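Local coordinates for protein dTDP-4-dehydrorhamnose reductase (Sulfolobus tokodaii, PDB 2GGS) that binds NADPH and probably reduces dTDP-4-dehydrorhamnose, as expected of an RmlD-type reductase with a Rossmann fold, at residues G171-A176 / E230-D235; A190-E195 / T261-L266. All coordinates share one frame; numbering follows the deposited sequence.

Contact 1 of 2, residues G171-A176 / E230-D235; sequences GKTVFA and EVKEVD
Val-174 to Ala-176 and Val-231 to Glu-233 pair as a two-stranded parallel sheet, separate from the seven-stranded Rossmann sheet, its centre about 25 Å from the centre of the chain. Four backbone hydrogen bonds of 2.7 to 2.9 Å stitch the strands: Val-174 N to Glu-230 O, Lys-232 N to Val-174 O, Ala-176 N to Lys-232 O and Val-234 N to Ala-176 O.

On one face Val-174, Val-231 and Ala-176 form the buried part, and the beta-branched valines suit an extended strand. The small Ala-176 sets its CB 4.1 Å from Val-231 CG1, which also approaches Val-174 CG1. Glu-233 shares this face at its more exposed end, its CG 3.4 Å from Ala-176 O. On the other face Phe-175 and Lys-232 run side by side: Lys-232 CB lies obliquely by Phe-175 CD1, Lys-232 CG meets Thr-173 CG2 at 4.0 Å, and the amine makes a long salt bridge to Glu-230. Phe-175 CG, anti to its own carbonyl carbon (chi1 -62°), is set back beside the backbone N toward Thr-173, whose CG2 rests over one ring face, 3.6 Å above the plane and toward the rim. Val-234 CG1 meets the ring edge at Phe-175 CD1 (3.8 Å). Before the sheet starts, one water joins Gly-171 O, Thr-173 OG1 and Glu-230 N.

Gly-171, with positive phi, closes helix 160-169 in a Schellman motif, from which the chain turns into the first strand. Val-174 packs back on that helix through Tyr-163, Thr-167 and Leu-168, while Val-231 packs on helix 214-224 through Phe-215, Ala-218 and Leu-219.

Contact 2 of 2, residues A190-E195 / T261-L266; sequences ASAILE and TDFYTL
In the Rossmann fold, helix 186-199, which leads to edge strand 203-206, sets Ser-191, Ala-192 and Glu-195 against Thr-261 and Phe-263 in the loop after helix 253-258; the Ala-192 side chain is about 13 Å from NADPH. The three helix residues lie on the same side of the helix. Ala-192 is small enough to let the loop come near, its CB 4.1 Å from Phe-263 CB; both side chains also touch Val-207, and Phe-263 reaches helix 253-258.

Within the loop, Asp-262 OD1 makes an Asx turn with Tyr-264 N, extended to an Asx motif by Thr-265 N, and Thr-265 OG1 donates to the syn lone pair of Asp-262 OD2 at 2.6 Å. OD1 also lies over the centre of the Tyr-264 ring, whose CD2 stands over the centre of the Phe-263 ring.

A water held by Thr-261 OG1 makes a weak bond to Ser-191 OG. Thr-261 CG2, between its backbone N and carbonyl carbon, meets Glu-195 OE2 at 3.1 Å, the two side chains crossing obliquely. Extended beyond CG, Glu-195 uses both oxygens: OE1 accepts from Ser-260 N, and OE2 from Thr-261 N at 3.2 Å on its syn side, 15° out of the carboxylate plane.

Overall arrangement
The two contacts share no helix or strand and lie about 30 Å apart between centres, with nearest atoms about 13 Å apart, yet their segments alternate along the chain, so the polypeptide passes between the two regions repeatedly. Contact 1 is the more peripheral: main-chain bonds repeat along two strands, with a mainly aliphatic, largely buried face and another carrying an aromatic and charged residues. Contact 2, nearer the chain centre, has much less mutual surface, 172 against 453 Å². There an irregular loop meets a helix whose backbone bonds are used internally; a carboxylate reaches a backbone N-H, and the hydroxyls meet only through a water.

Contact 1 of 2, residues G171-A176 / E230-D235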
ATOM      1  N   GLY A 171      -1.378 -23.039  16.825  1.00 34.09           N
ATOM      2  CA  GLY A 171      -1.268 -23.036  18.285  1.00 33.43           C
ATOM      3  C   GLY A 171      -0.189 -22.130  18.849  1.00 33.17           C
ATOM      4  O   GLY A 171       0.046 -22.109  20.063  1.00 33.09           O
ATOM      5  N   LYS A 172       0.463 -21.364  17.980  1.00 32.69           N
ATOM      6  CA  LYS A 172       1.560 -20.498  18.405  1.00 33.25           C
ATOM      7  C   LYS A 172       1.089 -19.145  18.971  1.00 32.15           C
ATOM      8  O   LYS A 172      -0.074 -18.747  18.810  1.00 32.98           O
ATOM      9  CB  LYS A 172       2.583 -20.329  17.264  1.00 33.31           C
ATOM     10  CG  LYS A 172       3.364 -21.607  16.923  1.00 36.15           C
ATOM     11  CD  LYS A 172       4.384 -21.952  18.006  1.00 40.94           C
ATOM     12  CE  LYS A 172       5.017 -23.326  17.778  1.00 42.16           C
ATOM     13  NZ  LYS A 172       5.552 -23.890  19.057  1.00 43.70           N
ATOM     14  N   THR A 173       1.990 -18.470  19.671  1.00 31.73           N
ATOM     15  CA  THR A 173       1.713 -17.166  20.247  1.00 30.45           C
ATOM     16  C   THR A 173       1.949 -16.053  19.227  1.00 30.01           C
ATOM     17  O   THR A 173       2.997 -16.025  18.530  1.00 29.90           O
ATOM     18  CB  THR A 173       2.534 -16.934  21.515  1.00 31.05           C
ATOM     19  OG1 THR A 173       2.182 -17.938  22.476  1.00 31.70           O
ATOM     20  CG2 THR A 173       2.282 -15.528  22.109  1.00 31.27           C
ATOM     21  N   VAL A 174       0.942 -15.185  19.107  1.00 28.64           N
ATOM     22  CA  VAL A 174       1.042 -13.948  18.349  1.00 27.08           C
ATOM     23  C   VAL A 174       1.474 -12.828  19.272  1.00 27.28           C
ATOM     24  O   VAL A 174       0.858 -12.590  20.315  1.00 27.50           O
ATOM     25  CB  VAL A 174      -0.332 -13.553  17.701  1.00 26.65           C
ATOM     26  CG1 VAL A 174      -0.297 -12.105  17.232  1.00 27.02           C
ATOM     27  CG2 VAL A 174      -0.643 -14.441  16.537  1.00 26.86           C
ATOM     28  N   PHE A 175       2.555 -12.146  18.904  1.00 26.60           N
ATOM     29  CA  PHE A 175       2.989 -10.955  19.617  1.00 26.97           C
ATOM     30  C   PHE A 175       2.486  -9.692  18.923  1.00 26.56           C
ATOM     31  O   PHE A 175       2.925  -9.347  17.830  1.00 27.99           O
ATOM     32  CB  PHE A 175       4.516 -10.985  19.777  1.00 27.33           C
ATOM     33  CG  PHE A 175       4.981 -12.151  20.592  1.00 27.04           C
ATOM     34  CD1 PHE A 175       4.926 -12.091  21.984  1.00 29.10           C
ATOM     35  CD2 PHE A 175       5.368 -13.329  19.984  1.00 27.80           C
ATOM     36  CE1 PHE A 175       5.313 -13.178  22.750  1.00 29.66           C
ATOM     37  CE2 PHE A 175       5.756 -14.430  20.742  1.00 29.34           C
ATOM     38  CZ  PHE A 175       5.719 -14.354  22.128  1.00 28.47           C
ATOM     39  N   ALA A 176       1.513  -9.035  19.537  1.00 24.55           N
ATOM     40  CA  ALA A 176       0.842  -7.927  18.886  1.00 23.98           C
ATOM     41  C   ALA A 176       1.400  -6.624  19.386  1.00 23.22           C
ATOM     42  O   ALA A 176       1.312  -6.286  20.564  1.00 22.84           O
ATOM     43  CB  ALA A 176      -0.707  -7.993  19.078  1.00 22.53           C
ATOM     44  N   GLU A 230      -2.214 -18.164  21.663  1.00 30.85           N
ATOM     45  CA  GLU A 230      -2.435 -16.991  22.479  1.00 31.15           C
ATOM     46  C   GLU A 230      -2.060 -15.706  21.765  1.00 29.52           C
ATOM     47  O   GLU A 230      -1.159 -15.682  20.919  1.00 29.09           O
ATOM     48  CB  GLU A 230      -1.615 -17.115  23.757  1.00 31.11           C
ATOM     49  CG  GLU A 230      -1.688 -15.905  24.680  1.00 34.59           C
ATOM     50  CD  GLU A 230      -0.819 -16.033  25.926  1.00 35.64           C
ATOM     51  OE1 GLU A 230       0.055 -16.938  25.959  1.00 38.93           O
ATOM     52  OE2 GLU A 230      -1.018 -15.210  26.862  1.00 42.18           O
ATOM     53  N   VAL A 231      -2.751 -14.632  22.124  1.00 27.91           N
ATOM     54  CA  VAL A 231      -2.326 -13.320  21.698  1.00 27.43           C
ATOM     55  C   VAL A 231      -1.761 -12.562  22.877  1.00 28.20           C
ATOM     56  O   VAL A 231      -2.463 -12.314  23.865  1.00 27.51           O
ATOM     57  CB  VAL A 231      -3.465 -12.494  21.026  1.00 26.43           C
ATOM     58  CG1 VAL A 231      -2.908 -11.155  20.518  1.00 25.32           C
ATOM     59  CG2 VAL A 231      -4.113 -13.294  19.911  1.00 25.17           C
ATOM     60  N   LYS A 232      -0.492 -12.179  22.745  1.00 29.17           N
ATOM     61  CA  LYS A 232       0.178 -11.321  23.708  1.00 30.26           C
ATOM     62  C   LYS A 232       0.552  -9.998  23.081  1.00 30.35           C
ATOM     63  O   LYS A 232       1.287  -9.950  22.087  1.00 30.10           O
ATOM     64  CB  LYS A 232       1.434 -12.003  24.272  1.00 30.90           C
ATOM     65  CG  LYS A 232       1.147 -13.179  25.159  1.00 33.27           C
ATOM     66  CD  LYS A 232       2.329 -13.464  26.076  1.00 40.92           C
ATOM     67  CE  LYS A 232       2.188 -14.821  26.767  1.00 43.25           C
ATOM     68  NZ  LYS A 232       3.508 -15.451  27.117  1.00 46.51           N
ATOM     69  N   GLU A 233       0.035  -8.932  23.667  1.00 30.01           N
ATOM     70  CA  GLU A 233       0.415  -7.582  23.299  1.00 30.96           C
ATOM     71  C   GLU A 233       1.788  -7.248  23.881  1.00 31.96           C
ATOM     72  O   GLU A 233       2.060  -7.510  25.061  1.00 32.66           O
ATOM     73  CB  GLU A 233      -0.623  -6.600  23.812  1.00 30.21           C
ATOM     74  CG  GLU A 233      -0.539  -5.198  23.242  1.00 30.02           C
ATOM     75  CD  GLU A 233      -1.728  -4.342  23.659  1.00 29.81           C
ATOM     76  OE1 GLU A 233      -2.220  -4.516  24.799  1.00 33.48           O
ATOM     77  OE2 GLU A 233      -2.216  -3.519  22.859  1.00 28.25           O
ATOM     78  N   VAL A 234       2.641  -6.643  23.064  1.00 32.34           N
ATOM     79  CA  VAL A 234       3.987  -6.248  23.511  1.00 32.76           C
ATOM     80  C   VAL A 234       4.261  -4.773  23.153  1.00 33.69           C
ATOM     81  O   VAL A 234       3.787  -4.290  22.120  1.00 32.97           O
ATOM     82  CB  VAL A 234       5.075  -7.191  22.922  1.00 32.90           C
ATOM     83  CG1 VAL A 234       4.908  -8.611  23.434  1.00 32.17           C
ATOM     84  CG2 VAL A 234       5.043  -7.212  21.408  1.00 32.32           C
ATOM     85  N   ASP A 235       5.014  -4.058  23.998  1.00 34.64           N
ATOM     86  CA  ASP A 235       5.354  -2.647  23.724  1.00 36.31           C
ATOM     87  C   ASP A 235       6.228  -2.584  22.495  1.00 36.24           C
ATOM     88  O   ASP A 235       6.106  -1.673  21.663  1.00 36.96           O
ATOM     89  CB  ASP A 235       6.123  -2.017  24.894  1.00 36.86           C
ATOM     90  CG  ASP A 235       5.254  -1.738  26.073  1.00 39.21           C
ATOM     91  OD1 ASP A 235       4.124  -1.241  25.880  1.00 40.96           O
ATOM     92  OD2 ASP A 235       5.717  -1.996  27.211  1.00 43.59           O
TER
HETATM   93  O   HOH W   1       0.191 -20.019  22.060  1.00 33.08           O

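Contact 2 of 2, residues A190-E195 / T261-L266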
ATOM      1  N   ALA A 190      -8.640  -1.573  -3.688  1.00 12.45           N
ATOM      2  CA  ALA A 190      -8.697  -1.596  -5.168  1.00 13.44           C
ATOM      3  C   ALA A 190     -10.001  -0.999  -5.687  1.00 14.75           C
ATOM      4  O   ALA A 190      -9.984  -0.201  -6.626  1.00 14.99           O
ATOM      5  CB  ALA A 190      -8.535  -2.973  -5.658  1.00 15.71           C
ATOM      6  N   SER A 191     -11.100  -1.376  -5.031  1.00 15.48           N
ATOM      7  CA  SER A 191     -12.425  -0.856  -5.389  1.00 17.13           C
ATOM      8  C   SER A 191     -12.465   0.680  -5.242  1.00 16.02           C
ATOM      9  O   SER A 191     -13.012   1.375  -6.129  1.00 16.63           O
ATOM     10  CB  SER A 191     -13.502  -1.536  -4.555  1.00 17.81           C
ATOM     11  OG  SER A 191     -14.771  -0.982  -4.884  1.00 25.91           O
ATOM     12  N   ALA A 192     -11.873   1.208  -4.170  1.00 14.86           N
ATOM     13  CA  ALA A 192     -11.795   2.660  -3.984  1.00 15.22           C
ATOM     14  C   ALA A 192     -10.991   3.320  -5.068  1.00 15.65           C
ATOM     15  O   ALA A 192     -11.389   4.341  -5.628  1.00 16.08           O
ATOM     16  CB  ALA A 192     -11.246   3.000  -2.623  1.00 16.18           C
ATOM     17  N   ILE A 193      -9.836   2.714  -5.402  1.00 14.59           N
ATOM     18  CA  ILE A 193      -8.967   3.295  -6.403  1.00 16.63           C
ATOM     19  C   ILE A 193      -9.663   3.350  -7.769  1.00 16.77           C
ATOM     20  O   ILE A 193      -9.608   4.393  -8.447  1.00 18.87           O
ATOM     21  CB  ILE A 193      -7.593   2.556  -6.445  1.00 14.76           C
ATOM     22  CG1 ILE A 193      -6.812   2.876  -5.156  1.00 16.02           C
ATOM     23  CG2 ILE A 193      -6.770   2.975  -7.718  1.00 17.70           C
ATOM     24  CD1 ILE A 193      -5.566   1.966  -4.880  1.00 17.85           C
ATOM     25  N   LEU A 194     -10.380   2.279  -8.134  1.00 17.61           N
ATOM     26  CA  LEU A 194     -11.193   2.281  -9.348  1.00 19.74           C
ATOM     27  C   LEU A 194     -12.156   3.481  -9.382  1.00 20.03           C
ATOM     28  O   LEU A 194     -12.270   4.158 -10.409  1.00 20.28           O
ATOM     29  CB  LEU A 194     -12.005   1.009  -9.469  1.00 21.20           C
ATOM     30  CG  LEU A 194     -12.138   0.398 -10.876  1.00 24.57           C
ATOM     31  CD1 LEU A 194     -13.071  -0.790 -10.916  1.00 25.70           C
ATOM     32  CD2 LEU A 194     -12.525   1.411 -11.922  1.00 29.91           C
ATOM     33  N   GLU A 195     -12.851   3.728  -8.284  1.00 21.00           N
ATOM     34  CA  GLU A 195     -13.779   4.890  -8.237  1.00 22.75           C
ATOM     35  C   GLU A 195     -13.041   6.206  -8.430  1.00 22.55           C
ATOM     36  O   GLU A 195     -13.505   7.132  -9.126  1.00 23.95           O
ATOM     37  CB  GLU A 195     -14.500   4.948  -6.894  1.00 23.23           C
ATOM     38  CG  GLU A 195     -15.878   4.378  -6.887  1.00 28.13           C
ATOM     39  CD  GLU A 195     -16.614   4.740  -5.627  1.00 30.72           C
ATOM     40  OE1 GLU A 195     -17.189   5.857  -5.573  1.00 32.28           O
ATOM     41  OE2 GLU A 195     -16.598   3.911  -4.692  1.00 32.26           O
ATOM     42  N   THR A 261     -18.547   3.709  -2.198  1.00 28.11           N
ATOM     43  CA  THR A 261     -18.271   2.400  -1.586  1.00 28.39           C
ATOM     44  C   THR A 261     -17.720   2.472  -0.157  1.00 26.10           C
ATOM     45  O   THR A 261     -16.909   3.341   0.154  1.00 26.31           O
ATOM     46  CB  THR A 261     -17.276   1.577  -2.450  1.00 28.89           C
ATOM     47  OG1 THR A 261     -17.341   0.191  -2.072  1.00 31.80           O
ATOM     48  CG2 THR A 261     -15.785   2.095  -2.322  1.00 30.28           C
ATOM     49  N   ASP A 262     -18.183   1.566   0.705  1.00 24.01           N
ATOM     50  CA  ASP A 262     -17.629   1.446   2.053  1.00 23.01           C
ATOM     51  C   ASP A 262     -16.318   0.672   1.936  1.00 21.84           C
ATOM     52  O   ASP A 262     -16.314  -0.556   1.945  1.00 21.95           O
ATOM     53  CB  ASP A 262     -18.600   0.717   3.012  1.00 24.18           C
ATOM     54  CG  ASP A 262     -18.021   0.520   4.393  1.00 24.72           C
ATOM     55  OD1 ASP A 262     -16.804   0.682   4.561  1.00 19.71           O
ATOM     56  OD2 ASP A 262     -18.768   0.224   5.368  1.00 27.02           O
ATOM     57  N   PHE A 263     -15.223   1.417   1.855  1.00 20.92           N
ATOM     58  CA  PHE A 263     -13.883   0.840   1.746  1.00 20.28           C
ATOM     59  C   PHE A 263     -13.256   0.649   3.111  1.00 19.98           C
ATOM     60  O   PHE A 263     -12.154   0.131   3.210  1.00 20.92           O
ATOM     61  CB  PHE A 263     -13.000   1.757   0.887  1.00 20.01           C
ATOM     62  CG  PHE A 263     -12.854   3.161   1.441  1.00 18.37           C
ATOM     63  CD1 PHE A 263     -11.948   3.457   2.456  1.00 16.18           C
ATOM     64  CD2 PHE A 263     -13.674   4.188   0.966  1.00 17.53           C
ATOM     65  CE1 PHE A 263     -11.819   4.761   2.959  1.00 17.95           C
ATOM     66  CE2 PHE A 263     -13.533   5.490   1.456  1.00 19.16           C
ATOM     67  CZ  PHE A 263     -12.660   5.769   2.457  1.00 16.67           C
ATOM     68  N   TYR A 264     -13.943   1.099   4.177  1.00 19.73           N
ATOM     69  CA  TYR A 264     -13.294   1.262   5.464  1.00 19.78           C
ATOM     70  C   TYR A 264     -13.679   0.273   6.574  1.00 18.93           C
ATOM     71  O   TYR A 264     -12.846  -0.070   7.407  1.00 18.93           O
ATOM     72  CB  TYR A 264     -13.483   2.689   5.978  1.00 20.45           C
ATOM     73  CG  TYR A 264     -14.893   3.173   5.795  1.00 21.01           C
ATOM     74  CD1 TYR A 264     -15.860   2.927   6.768  1.00 21.27           C
ATOM     75  CD2 TYR A 264     -15.251   3.888   4.653  1.00 21.40           C
ATOM     76  CE1 TYR A 264     -17.174   3.391   6.591  1.00 23.19           C
ATOM     77  CE2 TYR A 264     -16.575   4.340   4.460  1.00 23.90           C
ATOM     78  CZ  TYR A 264     -17.512   4.082   5.442  1.00 24.23           C
ATOM     79  OH  TYR A 264     -18.810   4.522   5.228  1.00 23.78           O
ATOM     80  N   THR A 265     -14.934  -0.190   6.580  1.00 17.96           N
ATOM     81  CA  THR A 265     -15.332  -1.205   7.545  1.00 18.28           C
ATOM     82  C   THR A 265     -14.421  -2.419   7.426  1.00 17.97           C
ATOM     83  O   THR A 265     -14.159  -2.881   6.299  1.00 17.98           O
ATOM     84  CB  THR A 265     -16.773  -1.592   7.341  1.00 19.55           C
ATOM     85  OG1 THR A 265     -17.566  -0.423   7.571  1.00 20.57           O
ATOM     86  CG2 THR A 265     -17.197  -2.697   8.332  1.00 21.39           C
ATOM     87  N   LEU A 266     -13.924  -2.887   8.560  1.00 17.69           N
ATOM     88  CA  LEU A 266     -13.002  -4.023   8.571  1.00 17.28           C
ATOM     89  C   LEU A 266     -13.519  -5.160   7.677  1.00 18.00           C
ATOM     90  O   LEU A 266     -14.668  -5.603   7.808  1.00 17.52           O
ATOM     91  CB  LEU A 266     -12.780  -4.562   9.968  1.00 18.42           C
ATOM     92  CG  LEU A 266     -11.736  -5.697  10.061  1.00 16.57           C
ATOM     93  CD1 LEU A 266     -10.335  -5.104   9.736  1.00 17.54           C
ATOM     94  CD2 LEU A 266     -11.745  -6.372  11.425  1.00 18.39           C
TER
HETATM   95  O   HOH W   2     -15.835  -2.462  -2.163  1.00 33.82           O